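Major capsid protein (Paramecium bursaria Chlorella virus 1, PDB 5TIP) forms the glycosylated trimers, 1680 of them, that self-assemble into the icosahedral capsid of this large DNA virus. Local coordinates at the interface of chains A and B. Residues are numbered along the deposited sequence; one frame, centred on the assembly and turned at random. Chains: chain A/B, Major capsid protein.

Contact 1: the interface of chains A and B. Residues chain A 39-40, 204; chain B 324-328, 332.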
loop_
_atom_site.group_PDB
_atom_site.type_symbol
_atom_site.label_atom_id
_atom_site.label_comp_id
_atom_site.label_asym_id
_atom_site.label_seq_id
_atom_site.Cartn_x
_atom_site.Cartn_y
_atom_site.Cartn_z
ATOM N N GLU A 39 12.918 -5.047 23.919
ATOM C CA GLU A 39 13.648 -3.886 24.412
ATOM C C GLU A 39 14.775 -3.539 23.454
ATOM O O GLU A 39 15.572 -4.409 23.088
ATOM C CB GLU A 39 14.225 -4.135 25.808
ATOM C CG GLU A 39 14.978 -2.934 26.357
ATOM C CD GLU A 39 15.634 -3.207 27.693
ATOM O OE1 GLU A 39 15.524 -4.346 28.191
ATOM O OE2 GLU A 39 16.269 -2.281 28.238
ATOM N N SER A 40 14.839 -2.271 23.055
ATOM C CA SER A 40 15.922 -1.771 22.218
ATOM C C SER A 40 17.054 -1.306 23.126
ATOM O O SER A 40 16.850 -0.441 23.984
ATOM C CB SER A 40 15.434 -0.630 21.327
ATOM O OG SER A 40 16.433 -0.243 20.403
ATOM N N TRP A 204 21.754 0.317 17.805
ATOM C CA TRP A 204 20.704 -0.127 18.710
ATOM C C TRP A 204 20.167 -1.468 18.236
ATOM O O TRP A 204 19.866 -1.636 17.049
ATOM C CB TRP A 204 19.582 0.910 18.789
ATOM C CG TRP A 204 20.024 2.198 19.412
ATOM C CD1 TRP A 204 20.739 3.196 18.814
ATOM C CD2 TRP A 204 19.791 2.626 20.758
ATOM N NE1 TRP A 204 20.962 4.217 19.703
ATOM C CE2 TRP A 204 20.388 3.892 20.903
ATOM C CE3 TRP A 204 19.132 2.060 21.854
ATOM C CZ2 TRP A 204 20.348 4.603 22.099
ATOM C CZ3 TRP A 204 19.094 2.766 23.040
ATOM C CH2 TRP A 204 19.698 4.024 23.154
ATOM N N ARG B 324 12.102 1.072 31.569
ATOM C CA ARG B 324 11.626 0.012 30.687
ATOM C C ARG B 324 12.491 -0.082 29.438
ATOM O O ARG B 324 12.674 -1.175 28.888
ATOM C CB ARG B 324 10.160 0.259 30.323
ATOM C CG ARG B 324 9.590 -0.679 29.270
ATOM C CD ARG B 324 9.660 -2.130 29.707
ATOM N NE ARG B 324 9.083 -3.015 28.702
ATOM C CZ ARG B 324 9.730 -3.430 27.617
ATOM N NH1 ARG B 324 10.977 -3.039 27.394
ATOM N NH2 ARG B 324 9.127 -4.235 26.752
ATOM N N PHE B 325 13.035 1.047 28.988
ATOM C CA PHE B 325 14.003 1.074 27.904
ATOM C C PHE B 325 14.808 2.361 28.017
ATOM O O PHE B 325 14.407 3.305 28.703
ATOM C CB PHE B 325 13.332 0.958 26.528
ATOM C CG PHE B 325 12.202 1.925 26.314
ATOM C CD1 PHE B 325 12.440 3.190 25.801
ATOM C CD2 PHE B 325 10.899 1.564 26.614
ATOM C CE1 PHE B 325 11.401 4.079 25.599
ATOM C CE2 PHE B 325 9.856 2.449 26.415
ATOM C CZ PHE B 325 10.107 3.707 25.906
ATOM N N ALA B 326 15.952 2.379 27.340
ATOM C CA ALA B 326 16.821 3.546 27.361
ATOM C C ALA B 326 16.191 4.705 26.600
ATOM O O ALA B 326 15.365 4.515 25.702
ATOM C CB ALA B 326 18.188 3.209 26.767
ATOM N N THR B 327 16.593 5.917 26.970
ATOM C CA THR B 327 16.012 7.117 26.384
ATOM C C THR B 327 16.318 7.200 24.894
ATOM O O THR B 327 17.465 7.027 24.471
ATOM C CB THR B 327 16.550 8.359 27.093
ATOM O OG1 THR B 327 16.277 8.268 28.497
ATOM C CG2 THR B 327 15.898 9.611 26.541
ATOM N N ARG B 328 15.285 7.468 24.100
ATOM C CA ARG B 328 15.419 7.672 22.667
ATOM C C ARG B 328 14.859 9.039 22.297
ATOM O O ARG B 328 14.044 9.615 23.021
ATOM C CB ARG B 328 14.697 6.579 21.867
ATOM C CG ARG B 328 15.095 5.158 22.230
ATOM C CD ARG B 328 16.549 4.885 21.893
ATOM N NE ARG B 328 16.790 4.801 20.455
ATOM C CZ ARG B 328 16.676 3.685 19.742
ATOM N NH1 ARG B 328 16.316 2.552 20.329
ATOM N NH2 ARG B 328 16.919 3.701 18.438
ATOM N N TYR B 332 12.615 8.975 17.039
ATOM C CA TYR B 332 12.582 7.517 17.078
ATOM C C TYR B 332 11.153 7.005 17.196
ATOM O O TYR B 332 10.765 6.059 16.501
ATOM C CB TYR B 332 13.434 7.002 18.239
ATOM C CG TYR B 332 13.170 5.557 18.603
ATOM C CD1 TYR B 332 13.758 4.521 17.889
ATOM C CD2 TYR B 332 12.337 5.227 19.665
ATOM C CE1 TYR B 332 13.519 3.200 18.220
ATOM C CE2 TYR B 332 12.094 3.909 20.001
ATOM C CZ TYR B 332 12.687 2.902 19.275
ATOM O OH TYR B 332 12.448 1.590 19.608
HETATM O O HOH W 1 16.256 0.702 17.611
HETATM O O HOH W 2 17.160 0.050 26.772
HETATM O O HOH W 3 15.671 2.181 23.658
#
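The guanidinium of B:Arg328 lies over the indole of A:Trp204, the two planes 16° apart, with CZ of the arginine 3.4 Å from CD2 of the tryptophan. The charged end covers the five-membered ring as a cation-pi pair, while the CD methylene sits 3.6 Å above the centroid of the six-membered ring. Arginine suits this place, being flat and charged at the tip and greasy along the shaft. NH1 also donates to the hydroxyl OG of A:Ser40 over 2.8 Å, close to the guanidinium plane although bent at the hydrogen (129°). Water 1 joins the same OG to the guanidinium. The ring of B:Tyr332, on helix 330-341, flanks the other face, offset toward the rim, so the cation is held between two aromatics; bends at chi2 and chi3 fold the chain into that slot. Beside the stack, the B:Ala326 methyl touches the indole edge, 3.9 Å from CZ3 of A:Trp204. Water 2 links the B:Ala326 amide to the A:Ser40 carbonyl and to OE2 of the extended A:Glu39, while water 3 joins the A:Ser40 and B:Ala326 carbonyls. This partly water-mediated patch ties strands 36-42 and 200-210 of one subunit to the 324-332 segment of its neighbour within the trimer.

Contact 2: the interface of chains A and B. Residues chain A 2-4, 6-7; chain B 35-37, 39, 209-211.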
loop_
_atom_site.group_PDB
_atom_site.type_symbol
_atom_site.label_atom_id
_atom_site.label_comp_id
_atom_site.label_asym_id
_atom_site.label_seq_id
_atom_site.Cartn_x
_atom_site.Cartn_y
_atom_site.Cartn_z
ATOM N N GLY A 2 -34.873 -6.961 1.531
ATOM C CA GLY A 2 -33.565 -6.659 2.075
ATOM C C GLY A 2 -32.617 -7.835 2.028
ATOM O O GLY A 2 -32.598 -8.586 1.047
ATOM N N GLY A 3 -31.823 -8.009 3.087
ATOM C CA GLY A 3 -30.842 -9.081 3.101
ATOM C C GLY A 3 -31.446 -10.463 3.250
ATOM O O GLY A 3 -30.898 -11.439 2.732
ATOM N N LEU A 4 -32.575 -10.568 3.955
ATOM C CA LEU A 4 -33.199 -11.872 4.158
ATOM C C LEU A 4 -33.672 -12.495 2.849
ATOM O O LEU A 4 -33.609 -13.718 2.691
ATOM C CB LEU A 4 -34.367 -11.739 5.133
ATOM C CG LEU A 4 -34.745 -12.948 5.993
ATOM C CD1 LEU A 4 -35.624 -13.930 5.233
ATOM C CD2 LEU A 4 -33.490 -13.633 6.504
ATOM N N GLN A 6 -32.170 -12.243 0.027
ATOM C CA GLN A 6 -31.004 -12.735 -0.699
ATOM C C GLN A 6 -30.584 -14.113 -0.207
ATOM O O GLN A 6 -30.058 -14.914 -0.990
ATOM C CB GLN A 6 -29.851 -11.737 -0.584
ATOM C CG GLN A 6 -28.577 -12.168 -1.298
ATOM C CD GLN A 6 -27.476 -11.129 -1.221
ATOM O OE1 GLN A 6 -27.699 -9.945 -1.480
ATOM N NE2 GLN A 6 -26.278 -11.569 -0.857
ATOM N N LEU A 7 -30.804 -14.403 1.077
ATOM C CA LEU A 7 -30.492 -15.729 1.600
ATOM C C LEU A 7 -31.335 -16.799 0.919
ATOM O O LEU A 7 -30.844 -17.895 0.625
ATOM C CB LEU A 7 -30.708 -15.763 3.114
ATOM C CG LEU A 7 -29.619 -15.115 3.966
ATOM C CD1 LEU A 7 -29.962 -15.225 5.444
ATOM C CD2 LEU A 7 -28.273 -15.750 3.666
ATOM N N ASN B 35 -23.334 -19.444 4.641
ATOM C CA ASN B 35 -24.094 -18.502 3.832
ATOM C C ASN B 35 -24.568 -17.331 4.685
ATOM O O ASN B 35 -24.989 -17.507 5.832
ATOM C CB ASN B 35 -25.285 -19.207 3.184
ATOM C CG ASN B 35 -26.024 -18.320 2.206
ATOM O OD1 ASN B 35 -25.450 -17.389 1.640
ATOM N ND2 ASN B 35 -27.303 -18.606 1.996
ATOM N N PHE B 36 -24.498 -16.129 4.120
ATOM C CA PHE B 36 -24.901 -14.922 4.832
ATOM C C PHE B 36 -25.303 -13.860 3.815
ATOM O O PHE B 36 -25.202 -14.060 2.601
ATOM C CB PHE B 36 -23.782 -14.413 5.748
ATOM C CG PHE B 36 -22.597 -13.858 5.007
ATOM C CD1 PHE B 36 -21.589 -14.695 4.561
ATOM C CD2 PHE B 36 -22.492 -12.499 4.755
ATOM C CE1 PHE B 36 -20.499 -14.187 3.880
ATOM C CE2 PHE B 36 -21.406 -11.986 4.073
ATOM C CZ PHE B 36 -20.409 -12.830 3.637
ATOM N N ALA B 37 -25.766 -12.722 4.328
ATOM C CA ALA B 37 -26.101 -11.570 3.504
ATOM C C ALA B 37 -25.893 -10.308 4.327
ATOM O O ALA B 37 -26.067 -10.312 5.549
ATOM C CB ALA B 37 -27.541 -11.639 2.986
ATOM N N GLU B 39 -26.568 -6.007 4.745
ATOM C CA GLU B 39 -27.456 -4.899 4.418
ATOM C C GLU B 39 -27.176 -3.724 5.340
ATOM O O GLU B 39 -27.144 -3.886 6.563
ATOM C CB GLU B 39 -28.927 -5.302 4.538
ATOM C CG GLU B 39 -29.879 -4.170 4.186
ATOM C CD GLU B 39 -31.332 -4.531 4.397
ATOM O OE1 GLU B 39 -31.608 -5.664 4.844
ATOM O OE2 GLU B 39 -32.199 -3.674 4.125
ATOM N N PHE B 209 -27.183 -11.089 7.940
ATOM C CA PHE B 209 -28.286 -12.038 8.010
ATOM C C PHE B 209 -27.730 -13.445 7.829
ATOM O O PHE B 209 -27.114 -13.744 6.801
ATOM C CB PHE B 209 -29.344 -11.721 6.953
ATOM C CG PHE B 209 -29.972 -10.365 7.116
ATOM C CD1 PHE B 209 -29.363 -9.235 6.598
ATOM C CD2 PHE B 209 -31.168 -10.221 7.797
ATOM C CE1 PHE B 209 -29.935 -7.988 6.753
ATOM C CE2 PHE B 209 -31.746 -8.974 7.954
ATOM C CZ PHE B 209 -31.128 -7.858 7.431
ATOM N N LEU B 210 -27.950 -14.300 8.821
ATOM C CA LEU B 210 -27.363 -15.629 8.868
ATOM C C LEU B 210 -28.373 -16.701 8.471
ATOM O O LEU B 210 -29.588 -16.508 8.541
ATOM C CB LEU B 210 -26.815 -15.924 10.266
ATOM C CG LEU B 210 -25.689 -15.007 10.747
ATOM C CD1 LEU B 210 -25.343 -15.291 12.201
ATOM C CD2 LEU B 210 -24.464 -15.154 9.861
ATOM N N ASP B 211 -27.839 -17.845 8.046
ATOM C CA ASP B 211 -28.643 -19.003 7.691
ATOM C C ASP B 211 -29.165 -19.693 8.952
ATOM O O ASP B 211 -28.762 -19.380 10.075
ATOM C CB ASP B 211 -27.830 -19.973 6.834
ATOM C CG ASP B 211 -28.685 -20.719 5.826
ATOM O OD1 ASP B 211 -29.864 -20.993 6.132
ATOM O OD2 ASP B 211 -28.179 -21.026 4.724
#
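Apolar packing dominates where the N-terminal helix 3-8 of chain A lies against strands 36-42 and 200-210 of chain B. A:Leu7 hides 108 Å² of its surface, and its forked tip straddles the ends of the two strands. One branch, CD1, points to strand 200-210, 3.9 Å from CB of B:Phe209 and against the carbonyl oxygens of B:Phe209 and B:Leu210. The other, CD2, turns to the start of strand 36-42, 3.7 Å from CA of B:Phe36, and meets the side-chain amide of B:Asn35, which runs past the leucine in the opposite direction. Branching at CG lets one leucine serve both strands. The ring of B:Phe209, with CG anti to its carbonyl carbon (chi1 -61°), offers a face to the helix's first turn: the A:Gly3-A:Leu4 peptide lies above it toward the rim, and CD1 is 3.8 Å from CA of A:Gly3. Having no side chain, A:Gly3 lets the ring approach the main chain. The B:Ala37 methyl, small enough to fit under the helix, sits 3.4 Å from the carbonyl O of A:Gly3.

A polar link is added by a hydrogen bond at the helix start, where a carboxylate may interact favourably with the helix dipole. B:Glu39 is extended (chi1 -179°, chi2 -176°), and its OE1 accepts from the backbone N of A:Gly3 at 2.9 Å, the donor lying well above the carboxylate plane.

Contact 3: the interface of chains A and B. Residues chain A 15-23, 25; chain B 30-35.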
loop_
_atom_site.group_PDB
_atom_site.type_symbol
_atom_site.label_atom_id
_atom_site.label_comp_id
_atom_site.label_asym_id
_atom_site.label_seq_id
_atom_site.Cartn_x
_atom_site.Cartn_y
_atom_site.Cartn_z
ATOM N N VAL A 15 -23.333 -24.812 -3.995
ATOM C CA VAL A 15 -22.741 -25.984 -3.360
ATOM C C VAL A 15 -21.230 -25.821 -3.238
ATOM O O VAL A 15 -20.638 -26.145 -2.202
ATOM C CB VAL A 15 -23.118 -27.253 -4.144
ATOM C CG1 VAL A 15 -22.181 -28.387 -3.799
ATOM C CG2 VAL A 15 -24.555 -27.647 -3.847
ATOM N N TYR A 16 -20.583 -25.313 -4.289
ATOM C CA TYR A 16 -19.141 -25.094 -4.256
ATOM C C TYR A 16 -18.726 -23.985 -3.298
ATOM O O TYR A 16 -17.537 -23.878 -2.985
ATOM C CB TYR A 16 -18.628 -24.759 -5.658
ATOM C CG TYR A 16 -18.604 -25.930 -6.609
ATOM C CD1 TYR A 16 -19.716 -26.249 -7.376
ATOM C CD2 TYR A 16 -17.467 -26.716 -6.746
ATOM C CE1 TYR A 16 -19.698 -27.318 -8.251
ATOM C CE2 TYR A 16 -17.439 -27.788 -7.616
ATOM C CZ TYR A 16 -18.556 -28.086 -8.367
ATOM O OH TYR A 16 -18.531 -29.155 -9.236
ATOM N N LEU A 17 -19.664 -23.168 -2.823
ATOM C CA LEU A 17 -19.340 -22.012 -1.997
ATOM C C LEU A 17 -19.731 -22.175 -0.536
ATOM O O LEU A 17 -18.921 -21.889 0.350
ATOM C CB LEU A 17 -20.013 -20.758 -2.573
ATOM C CG LEU A 17 -19.617 -20.379 -3.999
ATOM C CD1 LEU A 17 -20.364 -19.136 -4.444
ATOM C CD2 LEU A 17 -18.117 -20.167 -4.097
ATOM N N THR A 18 -20.956 -22.623 -0.251
ATOM C CA THR A 18 -21.446 -22.653 1.121
ATOM C C THR A 18 -21.992 -24.012 1.556
ATOM O O THR A 18 -22.538 -24.112 2.662
ATOM C CB THR A 18 -22.531 -21.588 1.324
ATOM O OG1 THR A 18 -23.536 -21.729 0.313
ATOM C CG2 THR A 18 -21.932 -20.197 1.240
ATOM N N GLY A 19 -21.862 -25.054 0.736
ATOM C CA GLY A 19 -22.319 -26.378 1.140
ATOM C C GLY A 19 -21.356 -27.025 2.116
ATOM O O GLY A 19 -20.149 -27.100 1.860
ATOM N N ASN A 20 -21.899 -27.513 3.238
ATOM C CA ASN A 20 -21.085 -28.031 4.332
ATOM C C ASN A 20 -19.987 -27.031 4.665
ATOM O O ASN A 20 -18.818 -27.283 4.347
ATOM C CB ASN A 20 -20.483 -29.394 4.006
ATOM C CG ASN A 20 -21.504 -30.502 4.067
ATOM O OD1 ASN A 20 -21.631 -31.302 3.138
ATOM N ND2 ASN A 20 -22.260 -30.541 5.153
ATOM N N PRO A 21 -20.314 -25.881 5.254
ATOM C CA PRO A 21 -19.278 -24.885 5.540
ATOM C C PRO A 21 -18.126 -25.493 6.322
ATOM O O PRO A 21 -18.310 -26.384 7.155
ATOM C CB PRO A 21 -20.019 -23.832 6.365
ATOM C CG PRO A 21 -21.420 -23.956 5.917
ATOM C CD PRO A 21 -21.640 -25.425 5.697
ATOM N N GLN A 22 -16.930 -24.998 6.031
ATOM C CA GLN A 22 -15.701 -25.409 6.683
ATOM C C GLN A 22 -15.171 -24.320 7.596
ATOM O O GLN A 22 -14.542 -24.616 8.615
ATOM C CB GLN A 22 -14.631 -25.738 5.628
ATOM C CG GLN A 22 -14.961 -26.887 4.687
ATOM C CD GLN A 22 -14.005 -26.968 3.514
ATOM O OE1 GLN A 22 -13.595 -25.946 2.954
ATOM N NE2 GLN A 22 -13.603 -28.178 3.171
ATOM N N ILE A 23 -15.440 -23.066 7.238
ATOM C CA ILE A 23 -15.039 -21.893 7.994
ATOM C C ILE A 23 -16.249 -20.978 8.147
ATOM O O ILE A 23 -17.306 -21.194 7.552
ATOM C CB ILE A 23 -13.880 -21.140 7.312
ATOM C CG1 ILE A 23 -14.357 -20.530 5.989
ATOM C CG2 ILE A 23 -12.721 -22.064 7.057
ATOM C CD1 ILE A 23 -13.362 -19.590 5.346
ATOM N N PHE A 25 -16.816 -16.483 8.694
ATOM C CA PHE A 25 -16.141 -15.192 8.719
ATOM C C PHE A 25 -16.485 -14.351 9.939
ATOM O O PHE A 25 -15.895 -13.280 10.116
ATOM C CB PHE A 25 -16.472 -14.390 7.457
ATOM C CG PHE A 25 -15.953 -15.004 6.190
ATOM C CD1 PHE A 25 -14.592 -15.096 5.956
ATOM C CD2 PHE A 25 -16.827 -15.460 5.218
ATOM C CE1 PHE A 25 -14.112 -15.650 4.787
ATOM C CE2 PHE A 25 -16.353 -16.013 4.046
ATOM C CZ PHE A 25 -14.995 -16.110 3.831
ATOM N N TYR B 30 -9.976 -23.713 -2.171
ATOM C CA TYR B 30 -10.638 -22.666 -1.409
ATOM C C TYR B 30 -11.620 -23.260 -0.407
ATOM O O TYR B 30 -12.214 -24.319 -0.633
ATOM C CB TYR B 30 -11.363 -21.699 -2.344
ATOM C CG TYR B 30 -10.431 -20.926 -3.249
ATOM C CD1 TYR B 30 -9.703 -19.847 -2.766
ATOM C CD2 TYR B 30 -10.277 -21.276 -4.584
ATOM C CE1 TYR B 30 -8.847 -19.137 -3.588
ATOM C CE2 TYR B 30 -9.424 -20.572 -5.413
ATOM C CZ TYR B 30 -8.712 -19.504 -4.910
ATOM O OH TYR B 30 -7.861 -18.801 -5.733
ATOM N N ARG B 31 -11.780 -22.563 0.713
ATOM C CA ARG B 31 -12.626 -23.022 1.803
ATOM C C ARG B 31 -14.066 -22.571 1.608
ATOM O O ARG B 31 -14.337 -21.500 1.058
ATOM C CB ARG B 31 -12.100 -22.521 3.148
ATOM C CG ARG B 31 -10.609 -22.729 3.332
ATOM C CD ARG B 31 -10.241 -24.199 3.176
ATOM N NE ARG B 31 -10.972 -25.065 4.095
ATOM C CZ ARG B 31 -10.616 -25.286 5.356
ATOM N NH1 ARG B 31 -9.535 -24.702 5.854
ATOM N NH2 ARG B 31 -11.340 -26.093 6.119
ATOM N N ARG B 32 -14.991 -23.406 2.069
ATOM C CA ARG B 32 -16.410 -23.095 2.023
ATOM C C ARG B 32 -16.845 -22.480 3.346
ATOM O O ARG B 32 -16.425 -22.922 4.420
ATOM C CB ARG B 32 -17.230 -24.354 1.738
ATOM C CG ARG B 32 -16.734 -25.155 0.546
ATOM C CD ARG B 32 -17.696 -26.273 0.201
ATOM N NE ARG B 32 -17.925 -27.166 1.335
ATOM C CZ ARG B 32 -17.225 -28.269 1.580
ATOM N NH1 ARG B 32 -16.242 -28.631 0.769
ATOM N NH2 ARG B 32 -17.514 -29.012 2.639
ATOM N N TYR B 33 -17.678 -21.452 3.261
ATOM C CA TYR B 33 -18.075 -20.647 4.405
ATOM C C TYR B 33 -19.575 -20.787 4.640
ATOM O O TYR B 33 -20.290 -21.444 3.881
ATOM C CB TYR B 33 -17.692 -19.181 4.185
ATOM C CG TYR B 33 -18.226 -18.602 2.892
ATOM C CD1 TYR B 33 -17.532 -18.754 1.698
ATOM C CD2 TYR B 33 -19.424 -17.900 2.864
ATOM C CE1 TYR B 33 -18.017 -18.227 0.517
ATOM C CE2 TYR B 33 -19.914 -17.370 1.688
ATOM C CZ TYR B 33 -19.208 -17.536 0.517
ATOM O OH TYR B 33 -19.698 -17.008 -0.655
ATOM N N THR B 34 -20.051 -20.163 5.715
ATOM C CA THR B 34 -21.474 -20.158 6.015
ATOM C C THR B 34 -22.177 -19.088 5.194
ATOM O O THR B 34 -21.687 -17.963 5.064
ATOM C CB THR B 34 -21.712 -19.914 7.506
ATOM O OG1 THR B 34 -21.075 -18.692 7.901
ATOM C CG2 THR B 34 -21.155 -21.058 8.334
ATOM N N ASN B 35 -23.334 -19.444 4.641
ATOM C CA ASN B 35 -24.094 -18.502 3.832
ATOM C C ASN B 35 -24.568 -17.331 4.685
ATOM O O ASN B 35 -24.989 -17.507 5.832
ATOM C CB ASN B 35 -25.285 -19.207 3.184
ATOM C CG ASN B 35 -26.024 -18.320 2.206
ATOM O OD1 ASN B 35 -25.450 -17.389 1.640
ATOM N ND2 ASN B 35 -27.303 -18.606 1.996
HETATM O O HOH W 4 -24.201 -22.466 4.880
#
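B:Arg32 buries 162 Å² where helix 15-18 of chain A and the loop after it meet the loop 30-35 of chain B. Its side chain runs out past A:Leu17, then bends at chi3 (-57°) so that NH2 reaches the carbonyl O of A:Asn20 at 2.8 Å, on a lone pair. A long donor suits a loop rich in backbone carbonyls. Its main chain is gripped too: the carbonyl O accepts from the amide N of A:Gln22 at 2.7 Å. The amide N of A:Ile23 donates to the same O of B:Arg32 at 3.0 Å, nearly along the C=O axis.

A:Gln22, burying 90 Å², extends beyond CG and brings its amide over one guanidinium face of B:Arg32, the planes 29° apart. Its oxygen OE1 takes two donors, both from above the plane of its carbonyl: the backbone N of B:Arg32 and, at 3.0 Å, NE of B:Arg31, which crosses the glutamine at about a right angle. An amide thus offers an acceptor and a flat stacking surface together.

CG of B:Tyr33 takes the crowded position between backbone N and carbonyl carbon (chi1 54°). The A:Thr18 methyl CG2 lies over its ring, 3.9 Å from the centroid, and CE2 of A:Phe25 presses 3.4 Å from CG of the tyrosine. Its amide N donates to the A:Leu17 carbonyl.

These bonds and packing clasp neighbouring N-terminal segments, helping to hold the trimer together.

Contact 4: the interface of chains A and B. Residues chain A 319, 324, 355, 367-368; chain B 2-3, 6.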
loop_
_atom_site.group_PDB
_atom_site.type_symbol
_atom_site.label_atom_id
_atom_site.label_comp_id
_atom_site.label_asym_id
_atom_site.label_seq_id
_atom_site.Cartn_x
_atom_site.Cartn_y
_atom_site.Cartn_z
ATOM N N LEU A 319 21.899 -20.320 -19.837
ATOM C CA LEU A 319 22.209 -21.374 -18.879
ATOM C C LEU A 319 22.931 -22.478 -19.638
ATOM O O LEU A 319 22.308 -23.214 -20.411
ATOM C CB LEU A 319 20.934 -21.885 -18.209
ATOM C CG LEU A 319 21.027 -22.658 -16.893
ATOM C CD1 LEU A 319 19.675 -22.635 -16.202
ATOM C CD2 LEU A 319 21.476 -24.094 -17.118
ATOM N N ARG A 324 17.880 -19.375 -21.193
ATOM C CA ARG A 324 16.932 -19.635 -20.116
ATOM C C ARG A 324 15.568 -19.039 -20.439
ATOM O O ARG A 324 14.537 -19.590 -20.036
ATOM C CB ARG A 324 17.476 -19.078 -18.798
ATOM C CG ARG A 324 16.508 -19.130 -17.627
ATOM C CD ARG A 324 16.070 -20.549 -17.317
ATOM N NE ARG A 324 15.167 -20.586 -16.173
ATOM C CZ ARG A 324 13.866 -20.323 -16.243
ATOM N NH1 ARG A 324 13.313 -20.000 -17.405
ATOM N NH2 ARG A 324 13.117 -20.380 -15.151
ATOM N N PHE A 355 13.085 -15.792 -9.961
ATOM C CA PHE A 355 12.807 -17.217 -10.053
ATOM C C PHE A 355 11.697 -17.640 -9.106
ATOM O O PHE A 355 11.276 -18.800 -9.144
ATOM C CB PHE A 355 14.068 -18.032 -9.744
ATOM C CG PHE A 355 15.269 -17.618 -10.542
ATOM C CD1 PHE A 355 15.395 -17.975 -11.873
ATOM C CD2 PHE A 355 16.278 -16.875 -9.953
ATOM C CE1 PHE A 355 16.501 -17.590 -12.602
ATOM C CE2 PHE A 355 17.385 -16.490 -10.675
ATOM C CZ PHE A 355 17.498 -16.847 -12.001
ATOM N N THR A 367 13.002 -21.249 -6.653
ATOM C CA THR A 367 14.407 -20.875 -6.645
ATOM C C THR A 367 15.098 -21.510 -7.840
ATOM O O THR A 367 14.553 -22.392 -8.510
ATOM C CB THR A 367 15.116 -21.307 -5.351
ATOM O OG1 THR A 367 15.030 -22.731 -5.206
ATOM C CG2 THR A 367 14.503 -20.631 -4.131
ATOM N N CYS A 368 16.310 -21.037 -8.111
ATOM C CA CYS A 368 17.200 -21.673 -9.067
ATOM C C CYS A 368 18.527 -21.949 -8.384
ATOM O O CYS A 368 19.131 -21.040 -7.807
ATOM C CB CYS A 368 17.418 -20.802 -10.300
ATOM S SG CYS A 368 18.675 -21.473 -11.385
ATOM N N GLY B 2 15.676 -23.439 -21.720
ATOM C CA GLY B 2 14.556 -22.740 -21.125
ATOM C C GLY B 2 14.267 -23.183 -19.709
ATOM O O GLY B 2 15.192 -23.420 -18.925
ATOM N N GLY B 3 12.981 -23.298 -19.367
ATOM C CA GLY B 3 12.613 -23.663 -18.009
ATOM C C GLY B 3 12.900 -25.110 -17.663
ATOM O O GLY B 3 13.191 -25.426 -16.507
ATOM N N GLN B 6 16.240 -25.740 -16.077
ATOM C CA GLN B 6 16.379 -25.292 -14.696
ATOM C C GLN B 6 15.883 -26.347 -13.716
ATOM O O GLN B 6 16.402 -26.442 -12.596
ATOM C CB GLN B 6 15.642 -23.968 -14.494
ATOM C CG GLN B 6 15.713 -23.422 -13.075
ATOM C CD GLN B 6 15.028 -22.078 -12.923
ATOM O OE1 GLN B 6 15.246 -21.160 -13.717
ATOM N NE2 GLN B 6 14.189 -21.957 -11.902
#
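The N-terminal helix 3-8 of chain B, with B:Gly2 just ahead of it, meets a surface of chain A made by the loop holding A:Arg324, the loop residues A:Phe355 and A:Thr367, and the short strand 368-369. B:Gln6 is the key on the helix side, hiding 70 Å². Its CG stands anti to the backbone N (chi1 179°) and the chain stays extended, so the terminal amide reaches clear of the helix. CD packs 3.8 Å from CB of A:Cys368, whose small side chain admits the amide; that same methylene lies over the ring of A:Phe355, so it packs between the ring and CD of the glutamine. CD1 of A:Phe355 also comes 3.7 Å from OE1 of B:Gln6, with ring and amide planes 76° apart.

A:Arg324 crosses the glutamine obliquely, bent at chi2 (60°), and its guanidinium covers B:Gly3, whose CA is 3.8 Å from NH1. Glycine's lack of a side chain allows this approach. A neutral glutamine gives the arginine an acceptor without adding a charge. The grip is side-on: NE at 2.5 Å and NH2 at 2.7 Å both donate to OE1 of B:Gln6, which lies in the guanidinium plane while both donors stand above the amide plane.

Contacts 2 and 3 are neighbours, their C-alpha centres about 15 Å apart, and share B:Asn35, where the clasped loop of chain B runs into strand 36-42. In the copies given, contact 1 stands about 51, 47 and 46 Å from contacts 2, 3 and 4, and contact 4 lies about 39 Å from contact 3 and 49 Å from contact 2. In the trimer each helix 3-8 should nevertheless lie at a junction of two neighbours, touching Glu39 of one and Arg324 of the other, residues that face each other in contact 1, so copies of contacts 1, 2 and 4 probably converge, bracing the trimer for capsid assembly.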